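Local coordinates for protein anophensin (Anopheles stephensi, PDB 6XMB) that inhibits the host kallikrein-kinin system by preventing reciprocal activation of factor XII and prekallikrein, and weakly inhibits the alternative complement pathway, at the interface of chains A and B. Residues are numbered along the deposited sequence; one frame, centred on the assembly and turned at random. Chains: chain A/B, Anophensin.

Contact 1: the interface of chains A and B. Residues chain A 15, 18, 22; chain B 32-33, 36, 69, 73, 102.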
loop_
_atom_site.group_PDB
_atom_site.type_symbol
_atom_site.label_atom_id
_atom_site.label_comp_id
_atom_site.label_asym_id
_atom_site.label_seq_id
_atom_site.Cartn_x
_atom_site.Cartn_y
_atom_site.Cartn_z
ATOM N N PHE A 15 2.871 5.149 -18.799
ATOM C CA PHE A 15 1.774 4.621 -17.997
ATOM C C PHE A 15 1.954 3.149 -17.664
ATOM O O PHE A 15 1.466 2.707 -16.623
ATOM C CB PHE A 15 0.445 4.882 -18.681
ATOM C CG PHE A 15 0.024 6.293 -18.532
ATOM C CD1 PHE A 15 -0.566 6.721 -17.357
ATOM C CD2 PHE A 15 0.300 7.220 -19.520
ATOM C CE1 PHE A 15 -0.913 8.037 -17.199
ATOM C CE2 PHE A 15 -0.059 8.530 -19.352
ATOM C CZ PHE A 15 -0.666 8.934 -18.191
ATOM N N ILE A 18 3.820 3.050 -14.453
ATOM C CA ILE A 18 3.024 3.486 -13.314
ATOM C C ILE A 18 2.117 2.364 -12.849
ATOM O O ILE A 18 1.988 2.102 -11.644
ATOM C CB ILE A 18 2.214 4.745 -13.677
ATOM C CG1 ILE A 18 3.118 5.973 -13.721
ATOM C CG2 ILE A 18 1.074 4.925 -12.713
ATOM C CD1 ILE A 18 2.457 7.197 -14.453
ATOM N N PHE A 22 2.097 0.398 -9.229
ATOM C CA PHE A 22 0.991 -0.116 -8.429
ATOM C C PHE A 22 1.128 -1.612 -8.182
ATOM O O PHE A 22 0.796 -2.094 -7.093
ATOM C CB PHE A 22 -0.349 0.202 -9.093
ATOM C CG PHE A 22 -0.788 1.631 -8.886
ATOM C CD1 PHE A 22 -1.130 2.076 -7.628
ATOM C CD2 PHE A 22 -0.834 2.519 -9.943
ATOM C CE1 PHE A 22 -1.504 3.356 -7.416
ATOM C CE2 PHE A 22 -1.216 3.820 -9.734
ATOM C CZ PHE A 22 -1.553 4.243 -8.463
ATOM N N ALA B 32 -6.765 4.032 -5.770
ATOM C CA ALA B 32 -5.714 4.909 -6.263
ATOM C C ALA B 32 -5.323 4.562 -7.695
ATOM O O ALA B 32 -4.992 5.451 -8.488
ATOM C CB ALA B 32 -4.497 4.838 -5.354
ATOM N N LYS B 33 -5.344 3.275 -8.048
ATOM C CA LYS B 33 -5.018 2.893 -9.412
ATOM C C LYS B 33 -6.070 3.407 -10.373
ATOM O O LYS B 33 -5.745 4.040 -11.384
ATOM C CB LYS B 33 -4.878 1.367 -9.526
ATOM C CG LYS B 33 -4.288 0.896 -10.861
ATOM C CD LYS B 33 -4.109 -0.633 -10.909
ATOM C CE LYS B 33 -5.223 -1.345 -11.692
ATOM N NZ LYS B 33 -4.998 -2.843 -11.743
ATOM N N VAL B 36 -5.696 7.079 -11.156
ATOM C CA VAL B 36 -4.741 7.458 -12.199
ATOM C C VAL B 36 -5.324 7.188 -13.590
ATOM O O VAL B 36 -5.249 8.040 -14.490
ATOM C CB VAL B 36 -3.411 6.709 -11.988
ATOM C CG1 VAL B 36 -2.497 6.867 -13.188
ATOM C CG2 VAL B 36 -2.708 7.169 -10.701
ATOM N N VAL B 69 2.609 11.898 -9.696
ATOM C CA VAL B 69 1.739 10.770 -9.341
ATOM C C VAL B 69 2.163 10.148 -8.015
ATOM O O VAL B 69 1.319 9.832 -7.171
ATOM C CB VAL B 69 1.704 9.707 -10.460
ATOM C CG1 VAL B 69 1.163 8.414 -9.913
ATOM C CG2 VAL B 69 0.826 10.173 -11.575
ATOM N N GLU B 73 -0.039 10.125 -4.611
ATOM C CA GLU B 73 -0.484 8.884 -3.995
ATOM C C GLU B 73 0.114 8.717 -2.603
ATOM O O GLU B 73 -0.534 8.171 -1.707
ATOM C CB GLU B 73 -0.142 7.687 -4.895
ATOM C CG GLU B 73 -0.814 6.393 -4.468
ATOM C CD GLU B 73 -0.048 5.672 -3.359
ATOM O OE1 GLU B 73 -0.707 5.107 -2.449
ATOM O OE2 GLU B 73 1.208 5.692 -3.404
ATOM N N TYR B 102 -7.205 13.797 -3.811
ATOM C CA TYR B 102 -6.354 13.028 -4.702
ATOM C C TYR B 102 -6.862 13.077 -6.132
ATOM O O TYR B 102 -6.101 13.357 -7.057
ATOM C CB TYR B 102 -6.298 11.604 -4.196
ATOM C CG TYR B 102 -5.689 10.605 -5.134
ATOM C CD1 TYR B 102 -4.332 10.597 -5.361
ATOM C CD2 TYR B 102 -6.468 9.640 -5.749
ATOM C CE1 TYR B 102 -3.752 9.656 -6.171
ATOM C CE2 TYR B 102 -5.891 8.666 -6.579
ATOM C CZ TYR B 102 -4.529 8.700 -6.780
ATOM O OH TYR B 102 -3.896 7.787 -7.581
#
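A:Phe22 and B:Lys33 meet on two long antiparallel helices, A 6-49 and B 5-49, both with regular helical backbone at this patch of the two-fold interface of the deposited assembly. The A:Phe22 side chain leaves its helix with CG anti to the carbonyl carbon (chi1 -78°), and its ring is laid against the opposing backbone. B:Lys33 CA sits over one ring face, 3.9 Å from the centroid, a CH-pi contact displaced toward the rim. Its CB and CG continue along the ring toward the root, with CG 3.9 Å from A:Phe22 CD2, so the lysine contributes its aliphatic part here.

B:Val36 divides its branches. CG2, beside the backbone N, reaches A:Phe22 CE2 at 3.8 Å, while CG1 turns the other way to A:Ile18 CG2 at 4.1 Å. B:Ala32 adds its methyl CB, 3.9 Å from A:Phe22 CE1, and its carbonyl O, 3.6 Å from A:Phe22 CZ. That oxygen also accepts a 2.7 Å hydrogen bond from B:Tyr102 OH, at a C=O...donor angle of 121° and with the donor tilted 23° from the carbonyl plane. The second-shell tyrosine thus gives this carbonyl a side-chain donor and ties helix 92-117 to the long helix of chain B.

On helix 59-80, B:Val69 faces A:Ile18 and B:Glu73 CG approaches A:Phe22 CE1. The phenyl ring therefore lies on helix 5-49, flanked by helix 59-80, with helix 92-117 behind.

Contact 2: the interface of chains A and B. Residues chain A 36, 40-41, 44-45, 65; chain B 11, 15.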
loop_
_atom_site.group_PDB
_atom_site.type_symbol
_atom_site.label_atom_id
_atom_site.label_comp_id
_atom_site.label_asym_id
_atom_site.label_seq_id
_atom_site.Cartn_x
_atom_site.Cartn_y
_atom_site.Cartn_z
ATOM N N VAL A 36 2.661 -11.702 8.454
ATOM C CA VAL A 36 1.852 -11.840 9.666
ATOM C C VAL A 36 1.398 -13.280 9.838
ATOM O O VAL A 36 1.528 -13.861 10.920
ATOM C CB VAL A 36 0.678 -10.841 9.622
ATOM C CG1 VAL A 36 -0.382 -11.165 10.663
ATOM C CG2 VAL A 36 1.215 -9.451 9.854
ATOM N N LEU A 40 3.620 -14.949 12.914
ATOM C CA LEU A 40 2.871 -14.490 14.070
ATOM C C LEU A 40 1.618 -15.317 14.286
ATOM O O LEU A 40 1.454 -15.926 15.344
ATOM C CB LEU A 40 2.515 -13.010 13.913
ATOM C CG LEU A 40 1.790 -12.371 15.093
ATOM C CD1 LEU A 40 2.676 -12.399 16.311
ATOM C CD2 LEU A 40 1.392 -10.934 14.784
ATOM N N ARG A 41 0.723 -15.339 13.299
ATOM C CA ARG A 41 -0.535 -16.055 13.470
ATOM C C ARG A 41 -0.286 -17.532 13.727
ATOM O O ARG A 41 -0.773 -18.096 14.714
ATOM C CB ARG A 41 -1.420 -15.859 12.239
ATOM C CG ARG A 41 -2.773 -16.564 12.314
ATOM C CD ARG A 41 -3.409 -16.663 10.924
ATOM N NE ARG A 41 -2.754 -17.691 10.115
ATOM C CZ ARG A 41 -2.929 -17.845 8.804
ATOM N NH1 ARG A 41 -3.734 -17.033 8.139
ATOM N NH2 ARG A 41 -2.290 -18.811 8.153
ATOM N N LEU A 44 1.281 -18.595 17.093
ATOM C CA LEU A 44 0.350 -18.325 18.188
ATOM C C LEU A 44 -0.857 -19.246 18.135
ATOM O O LEU A 44 -1.476 -19.513 19.167
ATOM C CB LEU A 44 -0.110 -16.872 18.158
ATOM C CG LEU A 44 0.838 -15.841 18.763
ATOM C CD1 LEU A 44 0.428 -14.458 18.299
ATOM C CD2 LEU A 44 0.794 -15.907 20.286
ATOM N N TYR A 45 -1.223 -19.727 16.947
ATOM C CA TYR A 45 -2.252 -20.757 16.891
ATOM C C TYR A 45 -1.788 -22.029 17.578
ATOM O O TYR A 45 -2.610 -22.756 18.144
ATOM C CB TYR A 45 -2.640 -21.070 15.447
ATOM C CG TYR A 45 -3.684 -20.140 14.860
ATOM C CD1 TYR A 45 -4.456 -19.319 15.677
ATOM C CD2 TYR A 45 -3.909 -20.091 13.484
ATOM C CE1 TYR A 45 -5.424 -18.462 15.136
ATOM C CE2 TYR A 45 -4.872 -19.248 12.942
ATOM C CZ TYR A 45 -5.621 -18.441 13.769
ATOM O OH TYR A 45 -6.566 -17.608 13.228
ATOM N N MET A 65 -0.364 -6.624 20.925
ATOM C CA MET A 65 0.020 -7.287 19.674
ATOM C C MET A 65 -0.530 -6.552 18.455
ATOM O O MET A 65 0.210 -6.258 17.509
ATOM C CB MET A 65 -0.462 -8.740 19.680
ATOM C CG MET A 65 0.021 -9.565 18.498
ATOM S SD MET A 65 -0.945 -11.078 18.228
ATOM C CE MET A 65 -2.469 -10.388 17.628
ATOM N N LEU B 11 -8.622 -16.300 19.039
ATOM C CA LEU B 11 -7.464 -15.787 18.313
ATOM C C LEU B 11 -7.784 -15.534 16.847
ATOM O O LEU B 11 -7.216 -14.619 16.241
ATOM C CB LEU B 11 -6.284 -16.752 18.420
ATOM C CG LEU B 11 -5.348 -16.572 19.608
ATOM C CD1 LEU B 11 -4.121 -17.449 19.456
ATOM C CD2 LEU B 11 -4.953 -15.115 19.718
ATOM N N PHE B 15 -7.041 -12.234 14.216
ATOM C CA PHE B 15 -6.298 -12.352 12.968
ATOM C C PHE B 15 -7.190 -12.206 11.751
ATOM O O PHE B 15 -6.700 -11.821 10.691
ATOM C CB PHE B 15 -5.527 -13.677 12.926
ATOM C CG PHE B 15 -4.310 -13.659 13.785
ATOM C CD1 PHE B 15 -3.179 -12.977 13.373
ATOM C CD2 PHE B 15 -4.313 -14.259 15.028
ATOM C CE1 PHE B 15 -2.069 -12.909 14.166
ATOM C CE2 PHE B 15 -3.199 -14.206 15.833
ATOM C CZ PHE B 15 -2.078 -13.527 15.413
#
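B:Phe15 meets A:Arg41 where the ring from helix 5-49 of chain B lies on the aliphatic stem of the arginine in helix 6-49 of chain A, a patch of the two-fold interface whose biological role the structure alone does not show. Starting at the root, B:Phe15 CB is near A:Arg41 CG and, at 4.1 Å, the phenol oxygen OH of A:Tyr45. The next atom, CG, rests 3.6 Å from A:Arg41 CG. Along one side, CD1 lies at the same 3.6 Å from A:Arg41 CB, which sits over the ring face in a CH-pi contact; CD2 on the other side looks at A:Arg41 CG. Farther out, CE1 touches A:Arg41 CA and also A:Leu40 CG, the latter at 4.0 Å, while CE2 stays near A:Arg41 CA.

The tip, CZ, comes within 3.5 Å of A:Arg41 CA. Here A:Leu44 CD1 lies at the ring edge, in its plane. A:Met65 SD and CE each lie 3.9 Å from B:Phe15 CZ. The guanidinium is not stacked on the phenyl group, since their planes are 80° apart. CA and the CB and CG methylenes make the contact, and A:Arg41 CG also covers a face of the A:Tyr45 ring.

B:Leu11 presents CB to the edge of that tyrosine ring, and its CD1 methyl lies 3.4 Å from the backbone O of A:Leu44.

Contact 3: the interface of chains A and B. Residues chain A 10-11, 14; chain B 57, 62, 65-66, 117.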
loop_
_atom_site.group_PDB
_atom_site.type_symbol
_atom_site.label_atom_id
_atom_site.label_comp_id
_atom_site.label_asym_id
_atom_site.label_seq_id
_atom_site.Cartn_x
_atom_site.Cartn_y
_atom_site.Cartn_z
ATOM N N GLN A 10 5.244 6.188 -26.586
ATOM C CA GLN A 10 6.022 6.782 -25.503
ATOM C C GLN A 10 5.135 7.192 -24.342
ATOM O O GLN A 10 5.545 7.087 -23.179
ATOM C CB GLN A 10 6.803 7.996 -25.998
ATOM C CG GLN A 10 8.015 7.640 -26.820
ATOM C CD GLN A 10 8.231 8.585 -27.979
ATOM O OE1 GLN A 10 7.449 9.521 -28.184
ATOM N NE2 GLN A 10 9.293 8.345 -28.759
ATOM N N LEU A 11 3.934 7.683 -24.633
ATOM C CA LEU A 11 2.992 7.992 -23.568
ATOM C C LEU A 11 2.591 6.734 -22.815
ATOM O O LEU A 11 2.548 6.734 -21.577
ATOM C CB LEU A 11 1.769 8.676 -24.152
ATOM C CG LEU A 11 0.798 9.297 -23.162
ATOM C CD1 LEU A 11 1.486 10.308 -22.257
ATOM C CD2 LEU A 11 -0.324 9.937 -23.945
ATOM N N VAL A 14 5.188 5.346 -20.324
ATOM C CA VAL A 14 5.168 5.955 -18.995
ATOM C C VAL A 14 4.017 5.397 -18.172
ATOM O O VAL A 14 4.146 5.175 -16.963
ATOM C CB VAL A 14 5.085 7.492 -19.095
ATOM C CG1 VAL A 14 4.872 8.088 -17.732
ATOM C CG2 VAL A 14 6.350 8.046 -19.724
ATOM N N LEU B 57 7.355 14.094 -27.982
ATOM C CA LEU B 57 6.990 14.366 -26.600
ATOM C C LEU B 57 8.177 14.899 -25.820
ATOM O O LEU B 57 9.333 14.588 -26.108
ATOM C CB LEU B 57 6.470 13.118 -25.906
ATOM C CG LEU B 57 5.283 12.448 -26.556
ATOM C CD1 LEU B 57 5.049 11.117 -25.909
ATOM C CD2 LEU B 57 4.060 13.315 -26.440
ATOM N N LEU B 62 7.095 14.286 -18.990
ATOM C CA LEU B 62 6.612 12.986 -18.547
ATOM C C LEU B 62 7.188 12.620 -17.189
ATOM O O LEU B 62 6.499 12.018 -16.364
ATOM C CB LEU B 62 6.953 11.932 -19.592
ATOM C CG LEU B 62 6.167 12.223 -20.860
ATOM C CD1 LEU B 62 6.534 11.252 -21.939
ATOM C CD2 LEU B 62 4.678 12.164 -20.533
ATOM N N MET B 65 5.401 14.232 -14.497
ATOM C CA MET B 65 4.129 13.550 -14.277
ATOM C C MET B 65 4.293 12.323 -13.380
ATOM O O MET B 65 3.441 12.057 -12.526
ATOM C CB MET B 65 3.499 13.161 -15.619
ATOM C CG MET B 65 2.051 12.721 -15.495
ATOM S SD MET B 65 1.409 11.958 -17.001
ATOM C CE MET B 65 2.462 10.536 -17.182
ATOM N N ILE B 66 5.367 11.553 -13.549
ATOM C CA ILE B 66 5.516 10.354 -12.721
ATOM C C ILE B 66 5.812 10.738 -11.283
ATOM O O ILE B 66 5.250 10.166 -10.345
ATOM C CB ILE B 66 6.619 9.432 -13.264
ATOM C CG1 ILE B 66 6.431 9.157 -14.756
ATOM C CG2 ILE B 66 6.648 8.140 -12.466
ATOM C CD1 ILE B 66 7.763 8.867 -15.485
ATOM N N LEU B 117 3.145 18.737 -22.668
ATOM C CA LEU B 117 3.290 17.418 -23.273
ATOM C C LEU B 117 4.101 17.477 -24.563
ATOM O O LEU B 117 5.065 16.720 -24.734
ATOM C CB LEU B 117 1.908 16.826 -23.531
ATOM C CG LEU B 117 1.847 15.436 -24.149
ATOM C CD1 LEU B 117 2.693 14.468 -23.375
ATOM C CD2 LEU B 117 0.404 14.979 -24.164
#
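A:Val14 drives both methyl groups into chain B, at the apolar centre of a helix-to-helix contact between two copies of this Aegyptin C-terminal family domain. Its CG1, anti to the backbone N (chi1 172°), lies 3.5 Å from the S-methyl CE of B:Met65 and equally 3.5 Å from B:Ile66 CG1, with the CD1 end of the isoleucine close by. B:Met65 gets there by a bend at chi3 (62°), which turns CE back from the sulfur toward the valine. The other branch, A:Val14 CG2, settles on B:Leu62, 3.9 Å from its CD1 and as near to its CB, so one valine touches successive turns of helix 59-80.

One helical turn earlier, A:Leu11 faces the second branch of the same leucine. Its CD1 lies 4.1 Å from B:Leu62 CD2, and the two side chains cross at about a right angle. B:Leu117, near the end of helix 92-117, stands behind as a looser neighbour.

Toward the rim, B:Leu57 in the loop before helix 59-80 reaches across to chain A with CD1, which is 3.6 Å from A:Gln10 CB. The amide oxygen OE1 of A:Gln10 lies 3.7 Å from B:Leu57 CD1, a polar group lying against an apolar one.

Contacts 1 and 3 are neighbours, their C-alpha centres about 14 Å apart, whereas contact 2 lies about 32 Å from contact 1 and about 45 Å from contact 3. Contacts 1 and 2 pair the two antiparallel first helices; contact 3 sets helix 6-49 of chain A against helix 59-80, the loop and helix 92-117 of chain B. All three use a helix 59-80. By two-fold symmetry Phe15, Val36, Leu11 and Met65 each recur from both chains, and the twin of contact 2 falls beside contacts 1 and 3. The patches and their twins are spread along the helix pair and are mainly apolar among the residues described. Whether this pairing exists outside the crystal, the structure alone does not show.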